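Local coordinates for VAO-type flavoprotein oxidase VAO615 (Myceliophthora thermophila, PDB 6F73), which is probably an FAD-dependent oxidoreductase that reacts rapidly with molecular oxygen once reduced, although no substrate has been identified so far, at residues T413-I418 with M473-P478; G513-N518 with K528-G533. All coordinates share one frame; numbering follows the deposited sequence.

Contact 1: T413-I418 with M473-P478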
ATOM      1  N   THR A 413      -4.220  -2.976  -9.825  1.00 42.28           N
ATOM      2  CA  THR A 413      -3.791  -1.614  -9.568  1.00 42.20           C
ATOM      3  C   THR A 413      -2.417  -1.402 -10.188  1.00 41.98           C
ATOM      4  O   THR A 413      -1.484  -2.188  -9.969  1.00 40.78           O
ATOM      5  CB  THR A 413      -3.771  -1.312  -8.062  1.00 40.74           C
ATOM      6  OG1 THR A 413      -5.114  -1.340  -7.559  1.00 41.38           O
ATOM      7  CG2 THR A 413      -3.159   0.064  -7.777  1.00 40.63           C
ATOM      8  N   ASN A 414      -2.328  -0.338 -10.975  1.00 43.37           N
ATOM      9  CA  ASN A 414      -1.101   0.119 -11.608  1.00 43.61           C
ATOM     10  C   ASN A 414      -0.864   1.537 -11.130  1.00 43.65           C
ATOM     11  O   ASN A 414      -1.754   2.134 -10.516  1.00 43.85           O
ATOM     12  CB  ASN A 414      -1.295   0.102 -13.112  1.00 45.82           C
ATOM     13  CG  ASN A 414      -1.709  -1.255 -13.610  1.00 46.44           C
ATOM     14  OD1 ASN A 414      -0.887  -2.148 -13.743  1.00 46.47           O
ATOM     15  ND2 ASN A 414      -2.996  -1.429 -13.840  1.00 48.48           N
ATOM     16  N   SER A 415       0.321   2.081 -11.389  1.00 43.61           N
ATOM     17  CA  SER A 415       0.603   3.446 -10.975  1.00 43.83           C
ATOM     18  C   SER A 415       1.715   4.113 -11.749  1.00 44.76           C
ATOM     19  O   SER A 415       2.560   3.463 -12.364  1.00 44.74           O
ATOM     20  CB  SER A 415       0.955   3.501  -9.483  1.00 41.76           C
ATOM     21  OG  SER A 415       2.223   2.906  -9.239  1.00 40.29           O
ATOM     22  N   ARG A 416       1.727   5.430 -11.666  1.00 45.72           N
ATOM     23  CA  ARG A 416       2.820   6.200 -12.190  1.00 46.58           C
ATOM     24  C   ARG A 416       3.032   7.426 -11.314  1.00 46.35           C
ATOM     25  O   ARG A 416       2.068   8.096 -10.947  1.00 47.04           O
ATOM     26  CB  ARG A 416       2.504   6.581 -13.629  1.00 49.28           C
ATOM     27  CG  ARG A 416       3.690   7.050 -14.431  1.00 50.49           C
ATOM     28  CD  ARG A 416       4.670   5.943 -14.803  1.00 49.72           C
ATOM     29  NE  ARG A 416       5.877   6.552 -15.373  1.00 50.88           N
ATOM     30  CZ  ARG A 416       7.058   5.961 -15.550  1.00 50.37           C
ATOM     31  NH1 ARG A 416       7.262   4.685 -15.212  1.00 48.67           N
ATOM     32  NH2 ARG A 416       8.054   6.669 -16.086  1.00 51.78           N
ATOM     33  N   ILE A 417       4.288   7.670 -10.947  1.00 45.44           N
ATOM     34  CA  ILE A 417       4.699   8.908 -10.303  1.00 45.59           C
ATOM     35  C   ILE A 417       5.135   9.826 -11.446  1.00 48.04           C
ATOM     36  O   ILE A 417       6.098   9.525 -12.160  1.00 48.40           O
ATOM     37  CB  ILE A 417       5.858   8.687  -9.300  1.00 43.42           C
ATOM     38  CG1 ILE A 417       5.398   7.811  -8.130  1.00 41.23           C
ATOM     39  CG2 ILE A 417       6.402  10.026  -8.780  1.00 43.90           C
ATOM     40  CD1 ILE A 417       6.540   7.143  -7.382  1.00 39.13           C
ATOM     41  N   ILE A 418       4.418  10.936 -11.609  1.00 49.92           N
ATOM     42  CA  ILE A 418       4.582  11.820 -12.756  1.00 52.71           C
ATOM     43  C   ILE A 418       5.337  13.071 -12.317  1.00 53.30           C
ATOM     44  O   ILE A 418       4.874  13.751 -11.400  1.00 53.03           O
ATOM     45  CB  ILE A 418       3.211  12.209 -13.338  1.00 54.81           C
ATOM     46  CG1 ILE A 418       2.434  10.923 -13.690  1.00 54.14           C
ATOM     47  CG2 ILE A 418       3.401  13.130 -14.542  1.00 57.94           C
ATOM     48  CD1 ILE A 418       1.091  11.131 -14.356  1.00 56.21           C
ATOM     49  N   MET A 473       4.882  15.120  -8.873  1.00 56.61           N
ATOM     50  CA  MET A 473       3.744  15.967  -8.524  1.00 58.13           C
ATOM     51  C   MET A 473       2.438  15.180  -8.438  1.00 55.11           C
ATOM     52  O   MET A 473       1.629  15.465  -7.559  1.00 55.44           O
ATOM     53  CB  MET A 473       3.612  17.118  -9.510  1.00 61.85           C
ATOM     54  CG  MET A 473       2.329  17.922  -9.339  1.00 67.15           C
ATOM     55  SD  MET A 473       2.404  19.516 -10.172  1.00 69.66           S
ATOM     56  CE  MET A 473       3.005  20.472  -8.808  1.00 83.96           C
ATOM     57  N   LEU A 474       2.218  14.249  -9.372  1.00 51.95           N
ATOM     58  CA  LEU A 474       1.057  13.380  -9.369  1.00 51.25           C
ATOM     59  C   LEU A 474       1.477  11.935  -9.162  1.00 49.03           C
ATOM     60  O   LEU A 474       2.503  11.502  -9.691  1.00 48.29           O
ATOM     61  CB  LEU A 474       0.331  13.460 -10.711  1.00 55.29           C
ATOM     62  CG  LEU A 474       0.004  14.858 -11.237  1.00 58.10           C
ATOM     63  CD1 LEU A 474      -0.595  14.759 -12.628  1.00 59.42           C
ATOM     64  CD2 LEU A 474      -0.925  15.570 -10.261  1.00 59.99           C
ATOM     65  N   LEU A 475       0.680  11.204  -8.386  1.00 49.14           N
ATOM     66  CA  LEU A 475       0.738   9.752  -8.334  1.00 49.47           C
ATOM     67  C   LEU A 475      -0.647   9.233  -8.699  1.00 50.83           C
ATOM     68  O   LEU A 475      -1.588   9.352  -7.909  1.00 49.60           O
ATOM     69  CB  LEU A 475       1.155   9.266  -6.944  1.00 48.29           C
ATOM     70  CG  LEU A 475       1.174   7.750  -6.682  1.00 47.77           C
ATOM     71  CD1 LEU A 475       1.733   6.945  -7.847  1.00 50.93           C
ATOM     72  CD2 LEU A 475       1.950   7.442  -5.412  1.00 48.74           C
ATOM     73  N   CYS A 476      -0.768   8.673  -9.899  1.00 55.90           N
ATOM     74  CA  CYS A 476      -2.060   8.221 -10.426  1.00 56.56           C
ATOM     75  C   CYS A 476      -2.108   6.702 -10.517  1.00 56.92           C
ATOM     76  O   CYS A 476      -1.144   6.072 -10.945  1.00 60.33           O
ATOM     77  CB  CYS A 476      -2.327   8.877 -11.776  1.00 57.49           C
ATOM     78  SG  CYS A 476      -2.552  10.666 -11.591  1.00 68.07           S
ATOM     79  N   ALA A 477      -3.241   6.130 -10.107  1.00 55.05           N
ATOM     80  CA  ALA A 477      -3.378   4.690  -9.937  1.00 48.63           C
ATOM     81  C   ALA A 477      -4.579   4.146 -10.711  1.00 51.44           C
ATOM     82  O   ALA A 477      -5.644   3.893 -10.120  1.00 50.31           O
ATOM     83  CB  ALA A 477      -3.501   4.363  -8.457  1.00 45.10           C
ATOM     84  N   PRO A 478      -4.428   3.988 -12.043  1.00 55.62           N
ATOM     85  CA  PRO A 478      -5.435   3.263 -12.831  1.00 59.53           C
ATOM     86  C   PRO A 478      -5.592   1.842 -12.297  1.00 59.50           C
ATOM     87  O   PRO A 478      -4.618   1.077 -12.261  1.00 50.95           O
ATOM     88  CB  PRO A 478      -4.846   3.262 -14.245  1.00 55.90           C
ATOM     89  CG  PRO A 478      -4.045   4.506 -14.293  1.00 58.39           C
ATOM     90  CD  PRO A 478      -3.409   4.600 -12.916  1.00 59.19           C
TER
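Ile418 is gripped twice by the strand beside it: its N donates to Leu474 O at 2.8 Å, with an N-H...O angle of 177°, and its O receives Met473 N at 2.9 Å. Met473 and Leu474 both face Ile418, a classic beta bulge in an antiparallel pair, and Leu474 N adds a weak bond to the same carbonyl. The pair closes one side of a seven-stranded antiparallel sheet, strand 412-419 outermost and strand 472-480 next to it. The pairing continues through Arg416 and Cys476, a hydrogen-bonded pair whose backbones exchange N-H...O bonds in both directions. Arg416 sends its guanidinium away, to a salt bridge with Asp507 and a hydrogen bond with Thr510 O. Between the two hydrogen-bonded pairs Ile417 and Leu475 make a non-hydrogen-bonded one, with CA atoms 4.5 Å apart. Leu475 has CG anti to its own N (chi1 176°), which brings CD1 over the neighbouring strand, 3.3 Å from Arg416 O and 3.8 Å from Ile417 CG1. On the reverse face Ile418 CB lies against Leu474 CB, and helix 426-440 covers Ile418 and Cys476 with Phe436; Cys476 is also tied to Cys450 by a disulfide.

Toward Asn414 and Pro478 the regular pairing gives way, and Ala477 is partly exposed. Its CA meets Asn414 O in a CA-H...O contact, and its CB lies 3.5 Å from that same oxygen. At this end Pro478 O accepts Asn414 N at 3.0 Å, the donor tilted 24° from the carbonyl plane, and a weak second bond from Asn414 ND2 at 3.4 Å.

Contact 2: G513-N518 with K528-G533. With FAD (flavin-adenine dinucleotide), chain E.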
ATOM      1  N   GLY A 513       9.520   9.699 -14.854  1.00 51.73           N
ATOM      2  CA  GLY A 513       8.747   9.215 -13.723  1.00 52.48           C
ATOM      3  C   GLY A 513       9.187   7.840 -13.262  1.00 50.80           C
ATOM      4  O   GLY A 513      10.262   7.352 -13.620  1.00 51.02           O
ATOM      5  N   SER A 514       8.343   7.207 -12.465  1.00 47.56           N
ATOM      6  CA  SER A 514       8.601   5.854 -12.007  1.00 45.66           C
ATOM      7  C   SER A 514       7.283   5.201 -11.655  1.00 43.29           C
ATOM      8  O   SER A 514       6.222   5.827 -11.756  1.00 47.22           O
ATOM      9  CB  SER A 514       9.563   5.870 -10.811  1.00 41.00           C
ATOM     10  OG  SER A 514       8.914   6.204  -9.597  1.00 46.21           O
ATOM     11  N   VAL A 515       7.351   3.936 -11.271  1.00 40.60           N
ATOM     12  CA  VAL A 515       6.177   3.220 -10.796  1.00 42.76           C
ATOM     13  C   VAL A 515       6.336   3.028  -9.301  1.00 36.74           C
ATOM     14  O   VAL A 515       7.409   2.654  -8.825  1.00 35.96           O
ATOM     15  CB  VAL A 515       5.999   1.860 -11.491  1.00 42.74           C
ATOM     16  CG1 VAL A 515       4.747   1.164 -10.977  1.00 41.85           C
ATOM     17  CG2 VAL A 515       5.919   2.048 -13.003  1.00 45.03           C
ATOM     18  N   TYR A 516       5.262   3.301  -8.572  1.00 35.62           N
ATOM     19  CA  TYR A 516       5.219   3.122  -7.133  1.00 33.21           C
ATOM     20  C   TYR A 516       5.132   1.638  -6.817  1.00 32.60           C
ATOM     21  O   TYR A 516       4.164   0.976  -7.186  1.00 32.75           O
ATOM     22  CB  TYR A 516       4.016   3.869  -6.568  1.00 34.47           C
ATOM     23  CG  TYR A 516       3.823   3.797  -5.070  1.00 35.24           C
ATOM     24  CD1 TYR A 516       4.899   3.659  -4.185  1.00 33.77           C
ATOM     25  CD2 TYR A 516       2.546   3.912  -4.532  1.00 39.02           C
ATOM     26  CE1 TYR A 516       4.698   3.609  -2.816  1.00 32.12           C
ATOM     27  CE2 TYR A 516       2.339   3.870  -3.166  1.00 36.22           C
ATOM     28  CZ  TYR A 516       3.418   3.728  -2.315  1.00 33.94           C
ATOM     29  OH  TYR A 516       3.205   3.679  -0.973  1.00 32.36           O
ATOM     30  N   LEU A 517       6.153   1.123  -6.130  1.00 34.20           N
ATOM     31  CA  LEU A 517       6.308  -0.325  -5.901  1.00 32.03           C
ATOM     32  C   LEU A 517       5.137  -0.957  -5.140  1.00 30.29           C
ATOM     33  O   LEU A 517       4.916  -2.157  -5.272  1.00 31.52           O
ATOM     34  CB  LEU A 517       7.647  -0.632  -5.198  1.00 32.17           C
ATOM     35  CG  LEU A 517       7.816  -0.156  -3.737  1.00 28.47           C
ATOM     36  CD1 LEU A 517       7.197  -1.118  -2.726  1.00 28.13           C
ATOM     37  CD2 LEU A 517       9.287   0.088  -3.415  1.00 27.79           C
ATOM     38  N   ASN A 518       4.403  -0.157  -4.364  1.00 29.18           N
ATOM     39  CA  ASN A 518       3.197  -0.635  -3.659  1.00 31.79           C
ATOM     40  C   ASN A 518       1.938  -0.736  -4.520  1.00 31.80           C
ATOM     41  O   ASN A 518       0.982  -1.384  -4.115  1.00 28.26           O
ATOM     42  CB  ASN A 518       2.879   0.265  -2.452  1.00 35.18           C
ATOM     43  CG  ASN A 518       3.661  -0.118  -1.194  1.00 40.62           C
ATOM     44  OD1 ASN A 518       4.007  -1.278  -0.986  1.00 45.64           O
ATOM     45  ND2 ASN A 518       3.902   0.860  -0.324  1.00 43.88           N
ATOM     46  N   LYS A 528      12.346  -3.818 -11.736  1.00 37.20           N
ATOM     47  CA  LYS A 528      13.613  -3.460 -11.093  1.00 37.68           C
ATOM     48  C   LYS A 528      13.976  -2.009 -11.358  1.00 37.98           C
ATOM     49  O   LYS A 528      14.232  -1.240 -10.419  1.00 36.14           O
ATOM     50  CB  LYS A 528      14.741  -4.380 -11.564  1.00 39.73           C
ATOM     51  CG  LYS A 528      16.033  -4.243 -10.757  1.00 38.84           C
ATOM     52  CD  LYS A 528      17.146  -5.119 -11.318  1.00 43.27           C
ATOM     53  CE  LYS A 528      16.905  -6.599 -11.064  1.00 50.85           C
ATOM     54  NZ  LYS A 528      18.029  -7.455 -11.541  1.00 56.77           N
ATOM     55  N   GLU A 529      13.977  -1.641 -12.636  1.00 37.75           N
ATOM     56  CA  GLU A 529      14.267  -0.269 -13.039  1.00 41.23           C
ATOM     57  C   GLU A 529      13.212   0.702 -12.505  1.00 38.83           C
ATOM     58  O   GLU A 529      13.573   1.692 -11.883  1.00 38.57           O
ATOM     59  CB  GLU A 529      14.390  -0.131 -14.567  1.00 44.10           C
ATOM     60  CG  GLU A 529      14.962   1.213 -15.016  1.00 49.83           C
ATOM     61  CD  GLU A 529      15.139   1.325 -16.530  1.00 70.44           C
ATOM     62  OE1 GLU A 529      14.222   0.931 -17.279  1.00 72.62           O
ATOM     63  OE2 GLU A 529      16.191   1.833 -16.988  1.00 70.07           O
ATOM     64  N   SER A 530      11.927   0.423 -12.733  1.00 38.70           N
ATOM     65  CA  SER A 530      10.857   1.374 -12.368  1.00 39.49           C
ATOM     66  C   SER A 530      10.633   1.534 -10.864  1.00 38.84           C
ATOM     67  O   SER A 530      10.268   2.613 -10.417  1.00 40.38           O
ATOM     68  CB  SER A 530       9.531   0.985 -13.009  1.00 39.27           C
ATOM     69  OG  SER A 530       9.630   1.023 -14.414  1.00 47.02           O
ATOM     70  N   PHE A 531      10.811   0.461 -10.093  1.00 35.83           N
ATOM     71  CA  PHE A 531      10.575   0.518  -8.644  1.00 32.29           C
ATOM     72  C   PHE A 531      11.758   1.144  -7.913  1.00 33.72           C
ATOM     73  O   PHE A 531      11.561   1.964  -7.009  1.00 32.03           O
ATOM     74  CB  PHE A 531      10.297  -0.877  -8.048  1.00 29.47           C
ATOM     75  CG  PHE A 531       9.006  -1.531  -8.516  1.00 28.24           C
ATOM     76  CD1 PHE A 531       8.095  -0.897  -9.364  1.00 29.56           C
ATOM     77  CD2 PHE A 531       8.685  -2.799  -8.061  1.00 27.18           C
ATOM     78  CE1 PHE A 531       6.928  -1.534  -9.757  1.00 29.70           C
ATOM     79  CE2 PHE A 531       7.518  -3.435  -8.453  1.00 27.24           C
ATOM     80  CZ  PHE A 531       6.640  -2.805  -9.303  1.00 28.79           C
ATOM     81  N   TYR A 532      12.976   0.753  -8.296  1.00 35.44           N
ATOM     82  CA  TYR A 532      14.182   1.095  -7.528  1.00 31.13           C
ATOM     83  C   TYR A 532      15.188   2.000  -8.213  1.00 31.93           C
ATOM     84  O   TYR A 532      15.968   2.660  -7.531  1.00 32.28           O
ATOM     85  CB  TYR A 532      14.871  -0.193  -7.069  1.00 29.48           C
ATOM     86  CG  TYR A 532      13.909  -1.148  -6.417  1.00 26.66           C
ATOM     87  CD1 TYR A 532      13.353  -0.854  -5.177  1.00 25.51           C
ATOM     88  CD2 TYR A 532      13.514  -2.326  -7.056  1.00 26.75           C
ATOM     89  CE1 TYR A 532      12.447  -1.719  -4.570  1.00 25.57           C
ATOM     90  CE2 TYR A 532      12.615  -3.201  -6.461  1.00 26.48           C
ATOM     91  CZ  TYR A 532      12.081  -2.893  -5.212  1.00 25.34           C
ATOM     92  OH  TYR A 532      11.181  -3.738  -4.599  1.00 24.51           O
ATOM     93  N   GLY A 533      15.203   2.022  -9.541  1.00 34.22           N
ATOM     94  CA  GLY A 533      16.148   2.850 -10.295  1.00 37.77           C
ATOM     95  C   GLY A 533      17.595   2.723  -9.826  1.00 36.49           C
ATOM     96  O   GLY A 533      18.065   1.632  -9.518  1.00 33.89           O
TER
HETATM   97  PA  FAD E 600       0.456  -6.414   3.720  1.00 30.18           P
HETATM   98  O1A FAD E 600      -0.067  -7.058   2.462  1.00 22.69           O
HETATM   99  O2A FAD E 600       0.160  -7.105   5.024  1.00 20.64           O
HETATM  100  O5B FAD E 600       2.043  -6.248   3.539  1.00 27.65           O
HETATM  101  C5B FAD E 600       2.590  -5.505   2.455  1.00 28.45           C
HETATM  102  C4B FAD E 600       4.050  -5.860   2.217  1.00 16.81           C
HETATM  103  O4B FAD E 600       4.807  -5.390   3.330  1.00 24.44           O
HETATM  104  C3B FAD E 600       4.310  -7.354   2.110  1.00 24.53           C
HETATM  105  O3B FAD E 600       5.385  -7.617   1.203  1.00 18.02           O
HETATM  106  C2B FAD E 600       4.715  -7.754   3.510  1.00 25.31           C
HETATM  107  O2B FAD E 600       5.578  -8.890   3.518  1.00 20.70           O
HETATM  108  C1B FAD E 600       5.416  -6.499   3.989  1.00 13.67           C
HETATM  109  N9A FAD E 600       5.319  -6.346   5.453  1.00 26.55           N
HETATM  110  C8A FAD E 600       4.226  -6.004   6.156  1.00 28.04           C
HETATM  111  N7A FAD E 600       4.507  -5.960   7.477  1.00 26.92           N
HETATM  112  C5A FAD E 600       5.796  -6.279   7.622  1.00 20.67           C
HETATM  113  C6A FAD E 600       6.728  -6.418   8.750  1.00 19.65           C
HETATM  114  N6A FAD E 600       6.289  -6.194  10.006  1.00 19.53           N
HETATM  115  N1A FAD E 600       8.011  -6.771   8.475  1.00 37.81           N
HETATM  116  C2A FAD E 600       8.437  -6.993   7.210  1.00 36.94           C
HETATM  117  N3A FAD E 600       7.635  -6.879   6.137  1.00 27.12           N
HETATM  118  C4A FAD E 600       6.334  -6.528   6.282  1.00 27.82           C
HETATM  119  N1  FAD E 600      -0.709   3.353  -0.480  1.00 45.39           N
HETATM  120  C2  FAD E 600      -0.425   4.675  -0.533  1.00 78.02           C
HETATM  121  O2  FAD E 600       0.771   5.015  -0.613  1.00 39.65           O
HETATM  122  N3  FAD E 600      -1.386   5.619  -0.490  1.00128.83           N
HETATM  123  C4  FAD E 600      -2.688   5.323  -0.395  1.00126.32           C
HETATM  124  O4  FAD E 600      -3.529   6.245  -0.357  1.00 74.02           O
HETATM  125  C4X FAD E 600      -3.089   3.893  -0.330  1.00 67.36           C
HETATM  126  N5  FAD E 600      -4.375   3.494  -0.234  1.00 78.79           N
HETATM  127  C5X FAD E 600      -4.708   2.177  -0.180  1.00 66.40           C
HETATM  128  C6  FAD E 600      -6.055   1.798  -0.073  1.00104.94           C
HETATM  129  C7  FAD E 600      -6.413   0.437  -0.017  1.00 67.56           C
HETATM  130  C7M FAD E 600      -7.882   0.077   0.079  1.00 63.58           C
HETATM  131  C8  FAD E 600      -5.328  -0.610  -0.079  1.00 61.21           C
HETATM  132  C8M FAD E 600      -5.486  -2.121   0.064  1.00 48.55           C
HETATM  133  C9  FAD E 600      -4.001  -0.215  -0.167  1.00 58.65           C
HETATM  134  C9A FAD E 600      -3.633   1.128  -0.230  1.00 51.84           C
HETATM  135  N10 FAD E 600      -2.272   1.527  -0.309  1.00 41.38           N
HETATM  136  C10 FAD E 600      -1.982   2.903  -0.382  1.00 64.93           C
HETATM  137  C1' FAD E 600      -1.165   0.569  -0.448  1.00 69.97           C
HETATM  138  C2' FAD E 600      -0.397   0.077   0.739  1.00 27.88           C
HETATM  139  O2' FAD E 600       0.489   1.142   1.080  1.00 31.47           O
HETATM  140  C3' FAD E 600       0.383  -1.159   0.290  1.00 44.17           C
HETATM  141  O3' FAD E 600      -0.484  -2.188  -0.221  1.00 30.68           O
HETATM  142  C4' FAD E 600       1.240  -1.732   1.409  1.00 29.18           C
HETATM  143  O4' FAD E 600       2.296  -2.513   0.834  1.00 28.68           O
HETATM  144  C5' FAD E 600       0.409  -2.609   2.319  1.00 29.28           C
HETATM  145  O5' FAD E 600       0.963  -2.631   3.622  1.00 22.96           O
HETATM  146  P   FAD E 600       0.349  -3.656   4.689  1.00 23.43           P
HETATM  147  O1P FAD E 600      -0.881  -2.969   5.227  1.00 27.88           O
HETATM  148  O2P FAD E 600       1.465  -4.047   5.622  1.00 30.80           O
HETATM  149  O3P FAD E 600      -0.150  -4.911   3.794  1.00 24.55           O
HETATM  150  O   HOH W   1       8.688   2.687  -5.658  1.00 24.82           O
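The Phe531 ring takes Leu517 CA over the centre of one face, 3.8 Å from the ring centroid and 7° off its normal, a CH-pi contact, with Leu517 CB beside it over CG. At the ring's edge, in its plane, lies Val515 CB, and Val515 CG1 approaches Phe531 CE1 to 3.7 Å. The Tyr532 ring has Phe531 CB over the centre of one face, while Leu517 CD2 comes within 3.8 Å of its CE1, the two side chains crossing at about a right angle. Leu517 CA and CB serve Phe531, while CG, set between the backbone N and the carbonyl carbon (chi1 68°), carries CD2 to Tyr532. On the Tyr516 ring, Asn518 CB lies 3.5 Å above one face, offset toward the rim, and FAD C2 is at the edge.

These residues join the loop after helix 488-509 to the last turn of helix 527-532, within the berberine-like region. Val515 N donates weakly to Ser530 O, and a water accepts from Leu517 N and donates to Phe531 O. Tyr532 OH is held by Thr556 O.

Tyr516 and Asn518 reach the flavin instead. Tyr516 OH donates to FAD O2 at 2.8 Å and receives Asn518 ND2 at 3.0 Å along an almost straight bond (174°). The other end of the same amide, Asn518 OD1, accepts a 2.8 Å bond from FAD O4'.

Contact 1 closes before contact 2 opens, and helix 488-509 lies between them in the chain, yet their centres are only 11 Å apart, on the same side of the chain's centre. Strand 412-419 has no further strand beyond it in its sheet; segment 513-518, a loop, runs along it instead. The evidence is a probable hydrogen bond from Ile417 N to Ser514 O at 2.8 Å and a weak one between Ser415 OG and Tyr516 N. The sheet edge is thereby joined, through this loop, to helix 527-532. The loop also carries two residues hydrogen-bonded to FAD, Tyr516 and Asn518, while the flavin lies off the sheet face bearing Leu475, whose side chain is about 6 Å from FAD.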